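Local coordinates for DNA-damage inducible protein DDI1-like protein (Leishmania major, PDB 5YQ8) that probably acts as an aspartic endopeptidase through this retroviral protease-like domain of a longer Ddi1 protein, which pairs with a second copy, at residues A[15-20]-A[32-37]; A[26-31]-A[93-98]; A[46-51]-A[58-63]; A[65-70]-A[78-83]; A[72-77]-A[112-117]. One frame throughout, in Å; residues are numbered along the deposited sequence.

Interaction 1: A[15-20]-A[32-37]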
# COMPACT_ATOMS: atom_id res chain seq x y z
N VAL A 15 3.03 23.27 9.85
CA VAL A 15 1.89 23.22 8.99
C VAL A 15 1.31 21.82 8.99
O VAL A 15 1.99 20.84 8.81
CB VAL A 15 2.27 23.58 7.55
CG1 VAL A 15 1.03 23.47 6.59
CG2 VAL A 15 2.90 24.96 7.49
N LEU A 16 0.02 21.76 9.16
CA LEU A 16 -0.67 20.47 9.27
C LEU A 16 -0.92 19.78 7.94
O LEU A 16 -1.46 20.42 7.02
CB LEU A 16 -1.98 20.63 10.00
CG LEU A 16 -2.75 19.38 10.35
CD1 LEU A 16 -1.87 18.46 11.14
CD2 LEU A 16 -3.99 19.72 11.16
N VAL A 17 -0.52 18.50 7.83
CA VAL A 17 -0.70 17.75 6.60
C VAL A 17 -1.13 16.33 6.88
O VAL A 17 -0.73 15.75 7.93
CB VAL A 17 0.58 17.78 5.74
CG1 VAL A 17 0.79 19.15 5.07
CG2 VAL A 17 1.78 17.51 6.57
N LYS A 18 -1.98 15.77 6.01
CA LYS A 18 -2.32 14.39 6.10
C LYS A 18 -1.58 13.56 5.04
O LYS A 18 -1.39 14.01 3.92
CB LYS A 18 -3.82 14.17 6.01
CG LYS A 18 -4.47 14.26 4.64
CD LYS A 18 -5.77 13.49 4.64
CE LYS A 18 -6.49 13.75 3.34
NZ LYS A 18 -6.82 15.21 3.10
N ALA A 19 -1.15 12.37 5.44
CA ALA A 19 -0.23 11.55 4.66
C ALA A 19 -0.86 10.18 4.41
O ALA A 19 -1.26 9.52 5.34
CB ALA A 19 1.11 11.36 5.39
N PHE A 20 -0.91 9.78 3.15
CA PHE A 20 -1.37 8.43 2.74
C PHE A 20 -0.31 7.35 2.93
O PHE A 20 0.82 7.56 2.51
CB PHE A 20 -1.72 8.49 1.29
CG PHE A 20 -2.36 7.23 0.74
CD1 PHE A 20 -3.63 6.87 1.14
CD2 PHE A 20 -1.71 6.46 -0.24
CE1 PHE A 20 -4.25 5.77 0.57
CE2 PHE A 20 -2.31 5.34 -0.77
CZ PHE A 20 -3.58 4.98 -0.35
N LYS A 32 3.27 19.59 -5.35
CA LYS A 32 3.89 20.93 -5.36
C LYS A 32 3.22 21.88 -4.40
O LYS A 32 3.91 22.67 -3.72
CB LYS A 32 3.86 21.54 -6.77
CG LYS A 32 4.47 22.95 -6.83
CD LYS A 32 4.72 23.41 -8.26
CE LYS A 32 5.24 24.85 -8.29
NZ LYS A 32 5.80 25.13 -9.67
N ARG A 33 1.90 21.76 -4.31
CA ARG A 33 1.08 22.67 -3.55
C ARG A 33 1.44 22.54 -2.11
O ARG A 33 1.48 23.57 -1.41
CB ARG A 33 -0.43 22.38 -3.75
CG ARG A 33 -1.36 23.35 -3.00
CD ARG A 33 -2.83 23.18 -3.44
NE ARG A 33 -3.04 21.80 -3.91
CZ ARG A 33 -3.42 20.76 -3.16
NH1 ARG A 33 -3.68 20.93 -1.86
NH2 ARG A 33 -3.56 19.54 -3.73
N THR A 34 1.68 21.31 -1.65
CA THR A 34 1.96 21.07 -0.21
C THR A 34 3.33 21.61 0.18
O THR A 34 3.47 22.32 1.20
CB THR A 34 1.88 19.61 0.11
OG1 THR A 34 0.51 19.25 -0.01
CG2 THR A 34 2.32 19.34 1.58
N ALA A 35 4.33 21.29 -0.61
CA ALA A 35 5.68 21.76 -0.33
C ALA A 35 5.71 23.28 -0.41
O ALA A 35 6.38 23.92 0.39
CB ALA A 35 6.66 21.13 -1.29
N GLU A 36 5.01 23.87 -1.37
CA GLU A 36 4.80 25.32 -1.35
C GLU A 36 4.08 25.75 -0.06
O GLU A 36 4.42 26.75 0.60
CB GLU A 36 4.01 25.78 -2.59
CG GLU A 36 4.86 25.97 -3.87
CD GLU A 36 4.05 26.27 -5.15
OE1 GLU A 36 3.01 25.61 -5.39
OE2 GLU A 36 4.45 27.17 -5.91
N ARG A 37 3.09 24.99 0.34
CA ARG A 37 2.34 25.33 1.56
C ARG A 37 3.17 25.15 2.83
O ARG A 37 2.88 25.78 3.83
CB ARG A 37 1.04 24.54 1.58
CG ARG A 37 0.11 24.76 2.76
CD ARG A 37 -1.25 24.13 2.42
NE ARG A 37 -1.17 22.71 2.11
CZ ARG A 37 -1.11 21.72 3.01
NH1 ARG A 37 -1.20 21.93 4.33
NH2 ARG A 37 -1.01 20.50 2.59
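Arg-37 reaches Val-15, Leu-16 and Val-17 because its CG stands anti to the backbone N (chi1 -179°) and its chain then turns at chi3 (58°), which swings NE out of the extended line. The guanidinium ends beside strand 15-20. Its NH1 gives a hydrogen bond to the carbonyl O of Leu-16, 3.1 Å from NH1 to O. The N-H...O angle is 148°, and the oxygen lies in the guanidinium plane, at its edge.

The two valines pack against the same group. CG1 of Val-17 comes obliquely to the guanidinium, 3.3 Å from Arg-37 NH2. CG1 of Val-15 lies 3.5 Å from Arg-37 NH1. Val-17 and the arginine run past each other in opposite directions. Deeper in, Val-17 CG1 also meets Thr-34 CG2 at 3.8 Å.

Arg-37 NH2 has two further partners that help fix the rotation of the group. Thr-34 OG1, one helical turn back, accepts a bond of 3.3 Å from NH2, and Asp-89 forms a salt bridge with the same NH2 of Arg-37. Thr-34 OG1 is itself bonded to Asn-31, just before the helix.

The helix 32-37 runs roughly antiparallel to the strand, their axes 10.0 Å apart at the nearest. Strand 15-21 lies between strands 7-12 and 90-92, and Val-17 also touches Cys-10 and Ile-12 of the former.

Interaction 2: A[26-31]-A[93-98]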
# COMPACT_ATOMS: atom_id res chain seq x y z
N GLN A 26 6.53 2.28 -4.07
CA GLN A 26 7.95 2.27 -3.81
C GLN A 26 8.49 3.66 -3.38
O GLN A 26 9.40 3.69 -2.60
CB GLN A 26 8.72 1.73 -5.03
CG GLN A 26 10.20 1.57 -4.74
CD GLN A 26 10.88 0.60 -5.66
OE1 GLN A 26 11.22 -0.55 -5.28
NE2 GLN A 26 11.11 1.06 -6.90
N ASN A 27 7.94 4.77 -3.86
CA ASN A 27 8.50 6.12 -3.55
C ASN A 27 7.51 6.95 -2.72
O ASN A 27 6.30 6.86 -2.92
CB ASN A 27 8.86 6.85 -4.85
CG ASN A 27 9.85 6.06 -5.70
OD1 ASN A 27 11.09 6.12 -5.45
ND2 ASN A 27 9.32 5.25 -6.66
N SER A 28 8.04 7.73 -1.78
CA SER A 28 7.30 8.83 -1.16
C SER A 28 7.30 10.06 -2.06
O SER A 28 8.32 10.37 -2.68
CB SER A 28 7.86 9.20 0.21
OG SER A 28 7.57 8.17 1.15
N ILE A 29 6.13 10.69 -2.18
CA ILE A 29 5.89 11.78 -3.10
C ILE A 29 4.96 12.78 -2.46
O ILE A 29 4.03 12.40 -1.79
CB ILE A 29 5.28 11.32 -4.42
CG1 ILE A 29 6.14 10.29 -5.15
CG2 ILE A 29 5.20 12.48 -5.37
CD1 ILE A 29 5.37 9.43 -6.12
N MET A 30 5.27 14.06 -2.63
CA MET A 30 4.53 15.18 -2.14
C MET A 30 4.14 16.08 -3.29
O MET A 30 4.98 16.34 -4.18
CB MET A 30 5.42 15.97 -1.16
CG MET A 30 4.89 17.33 -0.81
SD MET A 30 5.92 18.11 0.46
CE MET A 30 5.61 17.13 1.89
N ASN A 31 2.93 16.63 -3.26
CA ASN A 31 2.52 17.50 -4.37
C ASN A 31 3.16 18.86 -4.25
O ASN A 31 3.61 19.23 -3.18
CB ASN A 31 0.99 17.55 -4.58
CG ASN A 31 0.26 17.98 -3.35
OD1 ASN A 31 0.89 18.36 -2.35
ND2 ASN A 31 -1.07 17.87 -3.37
N GLY A 93 5.53 6.18 1.31
CA GLY A 93 5.77 4.91 0.60
C GLY A 93 6.55 3.90 1.42
O GLY A 93 6.96 4.12 2.58
N LEU A 94 6.81 2.79 0.76
CA LEU A 94 7.62 1.71 1.31
C LEU A 94 9.08 2.10 1.60
O LEU A 94 9.67 1.55 2.47
CB LEU A 94 7.53 0.53 0.32
CG LEU A 94 7.79 -0.87 0.88
CD1 LEU A 94 6.89 -1.11 2.08
CD2 LEU A 94 7.60 -1.90 -0.20
N ASP A 95 9.67 3.05 0.91
CA ASP A 95 10.97 3.57 1.34
C ASP A 95 11.00 4.08 2.80
O ASP A 95 11.88 3.70 3.60
CB ASP A 95 11.41 4.70 0.40
CG ASP A 95 10.23 5.54 -0.16
OD1 ASP A 95 9.03 5.08 -0.08
OD2 ASP A 95 10.53 6.62 -0.75
N GLN A 96 10.10 4.98 3.15
CA GLN A 96 10.08 5.59 4.49
C GLN A 96 9.46 4.66 5.53
O GLN A 96 9.87 4.61 6.65
CB GLN A 96 9.35 6.95 4.47
CG GLN A 96 10.01 8.01 3.59
CD GLN A 96 11.31 8.48 4.12
OE1 GLN A 96 11.47 8.57 5.34
NE2 GLN A 96 12.24 8.80 3.25
N LEU A 97 8.47 3.86 5.15
CA LEU A 97 7.97 2.78 6.02
C LEU A 97 9.07 1.84 6.44
O LEU A 97 9.15 1.46 7.60
CB LEU A 97 6.86 2.00 5.34
CG LEU A 97 5.46 2.64 5.29
CD1 LEU A 97 4.51 1.84 4.46
CD2 LEU A 97 4.93 2.80 6.71
N LYS A 98 9.93 1.48 5.51
CA LYS A 98 11.14 0.72 5.78
C LYS A 98 12.28 1.49 6.39
O LYS A 98 12.89 1.06 7.33
CB LYS A 98 11.62 0.01 4.50
CG LYS A 98 10.68 -1.06 3.99
CD LYS A 98 11.53 -2.07 3.23
CE LYS A 98 10.96 -3.44 3.28
NZ LYS A 98 11.63 -4.17 2.21
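Ser-28 and Asp-95 hold the contact between the chain at 26-31 and the start of helix 94-99. Ser-28 is gripped twice. Its backbone N-H bonds to Asp-95 OD2, 2.9 Å from N to OD2, with an N-H...O angle of 160°. OD2 uses its syn lone pair, on the side of its partner oxygen. The hydroxyl serves the other bond: OG accepts the backbone N-H of Gly-93, 2.9 Å from OG to N and nearly straight at 173°. OG stands anti to the carbonyl carbon of its own residue (chi1 -71°), which turns it to Gly-93. This buried hydroxyl has a second, weak partner in the carbonyl O of Ile-91. CG of Gln-96 packs 3.5 Å from Ser-28 OG.

Gln-26 takes part through its backbone. Its carbonyl O lies 2.9 Å from Asp-95 OD1, close beside the carboxylate. Between Gln-26 and Ser-28, the CA of Asn-27 touches Asp-95 OD2 at 3.5 Å. The carboxylate thus lies along three consecutive residues of the loop. Gln-26 packs on Val-3, and Leu-94 on Thr-4, of the second subunit.

Gly-93 is the N-cap residue of the helix, and it lies about 5 Å from the side chain of Asp-22, the probable active-site residue. Strand 90-92, which leads into Gly-93, passes between strands 15-21 and 29-31. This is the psi-shaped motif of retropepsins, in which a hydrophobic strand ends in glycine and passes into a helix beside the catalytic loop.

Interaction 3: A[46-51]-A[58-63]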
# COMPACT_ATOMS: atom_id res chain seq x y z
N VAL A 46 16.57 20.46 -8.04
CA VAL A 46 15.90 20.39 -9.36
C VAL A 46 16.81 19.72 -10.37
O VAL A 46 16.66 19.93 -11.55
CB VAL A 46 15.52 21.79 -9.91
CG1 VAL A 46 14.34 22.39 -9.18
CG2 VAL A 46 16.70 22.74 -9.79
N ARG A 47 17.75 18.88 -9.92
CA ARG A 47 18.70 18.24 -10.84
C ARG A 47 18.12 17.02 -11.49
O ARG A 47 18.60 16.58 -12.51
CB ARG A 47 19.99 17.88 -10.12
CG ARG A 47 20.81 19.10 -9.73
CD ARG A 47 22.13 18.66 -9.16
NE ARG A 47 21.97 17.89 -7.95
CZ ARG A 47 22.96 17.30 -7.26
NH1 ARG A 47 24.23 17.35 -7.69
NH2 ARG A 47 22.65 16.62 -6.15
N MET A 48 17.08 16.47 -10.90
CA MET A 48 16.48 15.24 -11.37
C MET A 48 15.07 15.50 -11.95
O MET A 48 14.23 14.62 -11.88
CB MET A 48 16.42 14.26 -10.18
CG MET A 48 15.86 14.86 -8.86
SD MET A 48 17.07 15.87 -7.93
CE MET A 48 18.42 14.72 -7.61
N ARG A 49 14.78 16.72 -12.46
CA ARG A 49 13.46 17.02 -13.07
C ARG A 49 13.28 16.28 -14.37
O ARG A 49 14.24 16.11 -15.12
CB ARG A 49 13.22 18.51 -13.32
CG ARG A 49 14.33 19.26 -14.08
CD ARG A 49 14.21 20.78 -14.01
NE ARG A 49 15.46 21.42 -14.39
CZ ARG A 49 15.69 22.71 -14.31
NH1 ARG A 49 14.76 23.57 -13.91
NH2 ARG A 49 16.88 23.17 -14.66
N GLY A 50 12.05 15.87 -14.65
CA GLY A 50 11.72 15.12 -15.88
C GLY A 50 12.01 13.62 -15.86
O GLY A 50 11.64 12.92 -16.79
N VAL A 51 12.67 13.11 -14.83
CA VAL A 51 12.84 11.65 -14.72
C VAL A 51 11.52 10.95 -14.30
O VAL A 51 10.59 11.59 -13.81
CB VAL A 51 13.99 11.26 -13.77
CG1 VAL A 51 15.32 11.82 -14.24
CG2 VAL A 51 13.65 11.64 -12.32
N GLN A 58 5.42 9.51 -14.80
CA GLN A 58 5.90 10.18 -13.58
C GLN A 58 6.84 11.30 -14.02
O GLN A 58 7.86 11.03 -14.69
CB GLN A 58 6.65 9.16 -12.72
CG GLN A 58 7.32 9.79 -11.50
CD GLN A 58 8.05 8.81 -10.60
OE1 GLN A 58 7.77 7.59 -10.61
NE2 GLN A 58 8.99 9.35 -9.78
N GLU A 59 6.51 12.54 -13.68
CA GLU A 59 7.36 13.71 -14.07
C GLU A 59 7.48 14.65 -12.84
O GLU A 59 6.54 15.34 -12.43
CB GLU A 59 6.85 14.43 -15.33
CG GLU A 59 6.66 13.48 -16.53
CD GLU A 59 5.97 14.16 -17.69
OE1 GLU A 59 5.84 13.53 -18.77
OE2 GLU A 59 5.59 15.35 -17.48
N ILE A 60 8.64 14.61 -12.22
CA ILE A 60 8.76 15.21 -10.93
C ILE A 60 9.26 16.66 -11.09
O ILE A 60 9.93 17.01 -12.07
CB ILE A 60 9.71 14.38 -10.04
CG1 ILE A 60 11.16 14.58 -10.46
CG2 ILE A 60 9.35 12.88 -10.10
CD1 ILE A 60 12.13 13.76 -9.67
N CYS A 61 8.93 17.49 -10.11
CA CYS A 61 9.53 18.80 -9.94
C CYS A 61 10.86 18.72 -9.24
O CYS A 61 11.53 19.70 -9.21
CB CYS A 61 8.66 19.71 -9.06
SG CYS A 61 7.11 20.19 -9.74
N GLY A 62 11.22 17.60 -8.61
CA GLY A 62 12.51 17.46 -7.94
C GLY A 62 12.38 16.44 -6.82
O GLY A 62 11.38 15.70 -6.77
N ARG A 63 13.41 16.40 -5.97
CA ARG A 63 13.44 15.52 -4.83
C ARG A 63 13.87 16.27 -3.60
O ARG A 63 14.86 16.97 -3.68
CB ARG A 63 14.38 14.37 -5.09
CG ARG A 63 14.32 13.23 -4.06
CD ARG A 63 15.30 12.12 -4.38
NE ARG A 63 15.10 10.97 -3.51
CZ ARG A 63 15.77 10.69 -2.37
NH1 ARG A 63 16.77 11.46 -1.92
NH2 ARG A 63 15.44 9.60 -1.67
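Ile-60 is the centre of the apolar contact, with Met-48 and Val-51 packed against it. Its CG1 lies between its backbone N and carbonyl carbon (chi1 75°), and CD1 continues from there toward 46-51. CD1 meets Val-51 CG2 at 3.7 Å and Met-48 CG at 4.0 Å, each pair of side chains crossing at a slant. Met-48, bent at chi2 and chi3, also crosses Arg-63 at a slant, with Met-48 CG 4.1 Å from Arg-63 CB.

Several contacts are between carbon and backbone oxygen. Ile-60 CD1 comes to 3.2 Å from Met-48 O, a tight approach. The carbonyl O of Ile-60 in turn faces Arg-49, 3.7 Å from its CA. Val-46 CG1 rests 3.9 Å from Cys-61 O.

Polar groups come close without bonding. Val-51 O and Gln-58 O are 2.9 Å apart, and both are acceptors. The two backbones lie side by side but are not joined by hydrogen bonds. A type II beta turn from Met-48 to Val-51, with Gly-50 at positive phi, curls the first segment around Ile-60. The two segments are joined by a glycine-rich loop and probably form the base of the retropepsin flap.

Cys-61 and Gly-62 make a classic beta bulge opposite Val-82, where this segment joins strand 74-83. Ile-60 also touches Tyr-81 and Ile-83 of that strand, and Arg-63 bonds to His-65 farther along its own strand, 62-71.

Interaction 4: A[65-70]-A[78-83]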
# COMPACT_ATOMS: atom_id res chain seq x y z
N HIS A 65 15.60 15.92 -0.24
CA HIS A 65 16.47 14.81 0.27
C HIS A 65 16.34 14.61 1.76
O HIS A 65 16.59 13.54 2.27
CB HIS A 65 17.94 15.05 -0.12
CG HIS A 65 18.14 15.20 -1.58
ND1 HIS A 65 17.74 14.25 -2.49
CD2 HIS A 65 18.67 16.21 -2.31
CE1 HIS A 65 18.07 14.64 -3.71
NE2 HIS A 65 18.62 15.84 -3.62
N MET A 66 15.95 15.67 2.45
CA MET A 66 15.73 15.65 3.89
C MET A 66 14.92 16.85 4.28
O MET A 66 15.31 17.96 3.98
CB MET A 66 17.02 15.63 4.70
CG MET A 66 16.78 15.45 6.20
SD MET A 66 16.55 17.01 6.97
CE MET A 66 16.44 16.59 8.66
N THR A 67 13.75 16.60 4.85
CA THR A 67 12.96 17.58 5.53
C THR A 67 12.44 16.96 6.81
O THR A 67 11.97 15.82 6.82
CB THR A 67 11.78 18.08 4.67
OG1 THR A 67 10.99 19.07 5.39
CG2 THR A 67 10.87 16.97 4.25
N PRO A 68 12.48 17.71 7.88
CA PRO A 68 11.83 17.19 9.10
C PRO A 68 10.29 17.15 9.05
O PRO A 68 9.63 18.08 8.63
CB PRO A 68 12.34 18.13 10.20
CG PRO A 68 13.42 18.93 9.54
CD PRO A 68 13.07 19.03 8.11
N VAL A 69 9.75 16.01 9.43
CA VAL A 69 8.32 15.76 9.53
C VAL A 69 7.99 15.22 10.91
O VAL A 69 8.55 14.21 11.36
CB VAL A 69 7.94 14.73 8.48
CG1 VAL A 69 6.46 14.54 8.44
CG2 VAL A 69 8.39 15.17 7.11
N ASN A 70 7.05 15.88 11.59
CA ASN A 70 6.70 15.56 12.95
C ASN A 70 5.60 14.53 12.93
O ASN A 70 4.39 14.83 12.85
CB ASN A 70 6.29 16.81 13.74
CG ASN A 70 5.82 16.48 15.14
OD1 ASN A 70 4.69 15.98 15.31
ND2 ASN A 70 6.72 16.63 16.14
N PHE A 78 12.32 12.78 6.43
CA PHE A 78 11.79 12.26 5.20
C PHE A 78 12.55 12.72 3.98
O PHE A 78 13.11 13.78 3.94
CB PHE A 78 10.33 12.68 5.04
CG PHE A 78 9.37 11.69 5.67
CD1 PHE A 78 9.35 11.51 7.07
CD2 PHE A 78 8.54 10.90 4.88
CE1 PHE A 78 8.53 10.59 7.65
CE2 PHE A 78 7.69 9.97 5.48
CZ PHE A 78 7.69 9.83 6.86
N ALA A 79 12.53 11.89 2.95
CA ALA A 79 12.97 12.24 1.58
C ALA A 79 11.87 11.79 0.65
O ALA A 79 11.30 10.67 0.82
CB ALA A 79 14.23 11.53 1.19
N PHE A 80 11.52 12.69 -0.26
CA PHE A 80 10.49 12.40 -1.23
C PHE A 80 10.58 13.22 -2.49
O PHE A 80 11.28 14.22 -2.52
CB PHE A 80 9.14 12.62 -0.62
CG PHE A 80 9.04 13.85 0.17
CD1 PHE A 80 9.04 15.05 -0.44
CD2 PHE A 80 8.97 13.76 1.53
CE1 PHE A 80 8.97 16.18 0.32
CE2 PHE A 80 8.93 14.84 2.30
CZ PHE A 80 8.93 16.06 1.69
N TYR A 81 9.96 12.74 -3.55
CA TYR A 81 9.86 13.49 -4.78
C TYR A 81 8.77 14.52 -4.68
O TYR A 81 7.85 14.38 -3.93
CB TYR A 81 9.60 12.54 -5.94
CG TYR A 81 10.71 11.58 -6.19
CD1 TYR A 81 11.97 12.04 -6.60
CD2 TYR A 81 10.54 10.21 -6.06
CE1 TYR A 81 13.02 11.18 -6.86
CE2 TYR A 81 11.58 9.35 -6.39
CZ TYR A 81 12.83 9.85 -6.76
OH TYR A 81 13.95 9.10 -7.03
N VAL A 82 8.88 15.56 -5.48
CA VAL A 82 7.87 16.58 -5.56
C VAL A 82 7.31 16.58 -6.98
O VAL A 82 8.11 16.64 -7.94
CB VAL A 82 8.39 17.98 -5.14
CG1 VAL A 82 7.30 19.00 -5.30
CG2 VAL A 82 8.85 17.98 -3.68
N ILE A 83 5.98 16.46 -7.09
CA ILE A 83 5.30 16.36 -8.36
C ILE A 83 4.10 17.31 -8.37
O ILE A 83 3.28 17.25 -7.46
CB ILE A 83 4.87 14.89 -8.60
CG1 ILE A 83 6.10 13.99 -8.72
CG2 ILE A 83 4.03 14.79 -9.86
CD1 ILE A 83 5.94 12.63 -9.37
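Thr-67 and Phe-78 form an antiparallel hydrogen-bonded pair, with Thr-67 N to Phe-78 O at 3.0 Å and Phe-78 N to Thr-67 O at 3.1 Å, in segments whose N-to-C directions make an angle of 121°. The O of Phe-78 also takes a CA-H contact from Met-66, 3.2 Å from CA to O.

Thr-67 and Phe-78 share a face of the sheet, and each meets a side chain of the other strand. Val-69 crosses Phe-78 at about a right angle: its CG2 lies 3.8 Å from Phe-78 CB and touches the ring obliquely at CD1. Phe-80 begins by pointing away from the other strand. Its CG sits between the backbone N and carbonyl carbon (chi1 44°), and the far end of its ring comes back to Thr-67. There Phe-80 CZ is 3.3 Å from Thr-67 CG2, a close fit. Ala-79 CB presses on the backbone at His-65, 3.3 Å from its O.

The two strands are the arms of the hairpin 62-71/74-83. Strand 62-71 is the sheet's outermost strand on this side, while Tyr-81 bonds through its backbone to Ser-28 and Met-30 on the other. Thr-67 and Val-69 also pack on Ile-12 of strand 7-12.

Interaction 5: A[72-77]-A[112-117]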
# COMPACT_ATOMS: atom_id res chain seq x y z
N ALA A 72 4.05 11.09 14.77
CA ALA A 72 3.95 10.39 16.07
C ALA A 72 4.56 11.17 17.16
O ALA A 72 5.14 10.56 18.07
CB ALA A 72 4.53 8.95 16.01
N GLY A 73 4.44 12.51 17.09
CA GLY A 73 5.16 13.39 18.00
C GLY A 73 6.71 13.34 17.98
O GLY A 73 7.38 13.87 18.87
N MET A 74 7.29 12.71 16.97
CA MET A 74 8.73 12.66 16.84
C MET A 74 9.09 13.36 15.58
O MET A 74 8.37 13.30 14.60
CB MET A 74 9.22 11.22 16.76
CG MET A 74 9.01 10.37 17.98
SD MET A 74 9.65 8.71 17.64
CE MET A 74 8.57 8.18 16.36
N TYR A 75 10.22 14.07 15.61
CA TYR A 75 10.83 14.59 14.33
C TYR A 75 11.48 13.50 13.53
O TYR A 75 12.42 12.92 14.01
CB TYR A 75 11.81 15.74 14.63
CG TYR A 75 11.05 17.00 14.90
CD1 TYR A 75 10.50 17.24 16.16
CD2 TYR A 75 10.78 17.91 13.89
CE1 TYR A 75 9.77 18.38 16.44
CE2 TYR A 75 10.01 19.06 14.14
CZ TYR A 75 9.52 19.28 15.43
OH TYR A 75 8.75 20.39 15.70
N ILE A 76 10.97 13.20 12.34
CA ILE A 76 11.43 12.11 11.50
C ILE A 76 11.92 12.63 10.13
O ILE A 76 11.18 13.31 9.43
CB ILE A 76 10.29 11.11 11.28
CG1 ILE A 76 10.09 10.39 12.57
CG2 ILE A 76 10.64 10.08 10.20
CD1 ILE A 76 8.65 10.18 12.84
N PRO A 77 13.15 12.31 9.72
CA PRO A 77 13.65 12.83 8.48
C PRO A 77 13.06 12.07 7.32
O PRO A 77 13.28 10.84 7.23
CB PRO A 77 15.17 12.60 8.59
CG PRO A 77 15.31 11.47 9.52
CD PRO A 77 14.16 11.52 10.44
N THR A 112 2.65 2.59 13.98
CA THR A 112 3.58 2.52 15.07
C THR A 112 5.01 2.81 14.59
O THR A 112 5.51 2.22 13.69
CB THR A 112 3.57 1.13 15.73
OG1 THR A 112 2.24 0.73 16.01
CG2 THR A 112 4.36 1.12 16.93
N ILE A 113 5.62 3.81 15.20
CA ILE A 113 7.03 4.18 14.98
C ILE A 113 7.62 4.42 16.38
O ILE A 113 7.09 5.17 17.12
CB ILE A 113 7.16 5.49 14.17
CG1 ILE A 113 6.14 5.57 13.01
CG2 ILE A 113 8.60 5.64 13.70
CD1 ILE A 113 6.18 6.87 12.27
N ASP A 114 8.72 3.76 16.70
CA ASP A 114 9.32 3.77 18.04
C ASP A 114 8.28 3.25 19.02
O ASP A 114 7.65 2.28 18.73
CB ASP A 114 9.98 5.14 18.37
CG ASP A 114 11.31 5.00 19.16
OD1 ASP A 114 11.74 3.85 19.43
OD2 ASP A 114 11.88 6.03 19.54
N ASN A 115 8.10 3.90 20.14
CA ASN A 115 7.09 3.53 21.17
C ASN A 115 5.71 4.29 21.00
O ASN A 115 5.03 4.51 21.98
CB ASN A 115 7.59 3.86 22.60
CG ASN A 115 9.01 3.41 22.88
OD1 ASN A 115 9.45 2.35 22.44
ND2 ASN A 115 9.76 4.23 23.60
N ILE A 116 5.37 4.76 19.80
CA ILE A 116 4.28 5.70 19.64
C ILE A 116 3.43 5.21 18.47
O ILE A 116 3.93 4.97 17.37
CB ILE A 116 4.78 7.16 19.36
CG1 ILE A 116 5.89 7.57 20.33
CG2 ILE A 116 3.63 8.11 19.44
CD1 ILE A 116 5.52 7.52 21.83
N ASN A 117 2.12 5.18 18.68
CA ASN A 117 1.13 4.78 17.72
C ASN A 117 0.26 5.96 17.31
O ASN A 117 -0.45 6.50 18.11
CB ASN A 117 0.25 3.70 18.34
CG ASN A 117 1.07 2.53 18.90
OD1 ASN A 117 1.35 1.55 18.22
ND2 ASN A 117 1.47 2.65 20.18
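Met-74 pushes its end into a hollow formed by Ile-113 and Asp-114. The chain runs straight to SD and then bends at chi3 (-65°), which turns CE toward Ile-113. CE sits 3.4 Å from Ile-113 O and 3.7 Å from Ile-113 CG2, and touches CB of the same residue. The sulfur lies against the next residue, with Met-74 SD 3.7 Å from Asp-114 CB. The two side chains cross here at about a right angle.

Both residues belong to a type II' beta turn from Ile-113 to Ile-116, with Asp-114 at positive phi. This turn closes the hairpin of strands 110-113 and 116-119, part of a three-stranded antiparallel sheet. Segment 72-77 belongs to the other sheet, the one with the long hairpin 62-71/74-83. Met-74, the first residue of strand 74-83, thus meets the turn of the other hairpin.

A second bump comes from Ile-116, at the end of the turn. Ile-116 CG2, anti to its own backbone N, fits against Ala-72, 3.6 Å from its CB and 3.2 Å from its O. The small alanine gives a shallow seat, and the isoleucine CB also rests on it.

Deeper in, Ile-76 and Ile-113 reach toward each other tip to tip, with CD1 of Ile-76 4.2 Å from CD1 of Ile-113. Both side chains also touch Leu-71 of strand 62-71.

Interactions 2 and 4 are closely coupled, with centres 9 Å apart, because strands 29-31 and 74-83 are neighbours in the sheet. Interaction 1 meets interaction 2 where Ala-35 packs on Met-30. It meets interaction 4 where Lys-32 N makes a probable hydrogen bond to Ile-83 O and its CA packs on Val-82. Interactions 3 and 5 lie on opposite sides of the chain's centre, about 29 Å apart between centres, yet both continue the hairpin of interaction 4. A probable hydrogen bond from Ile-76 N to Val-69 O joins interactions 4 and 5. Interaction 2 is the one beside the probable active-site residue Asp-22. The side chains of Gln-58 and Phe-78 are each about 11 Å from that of Asp-22.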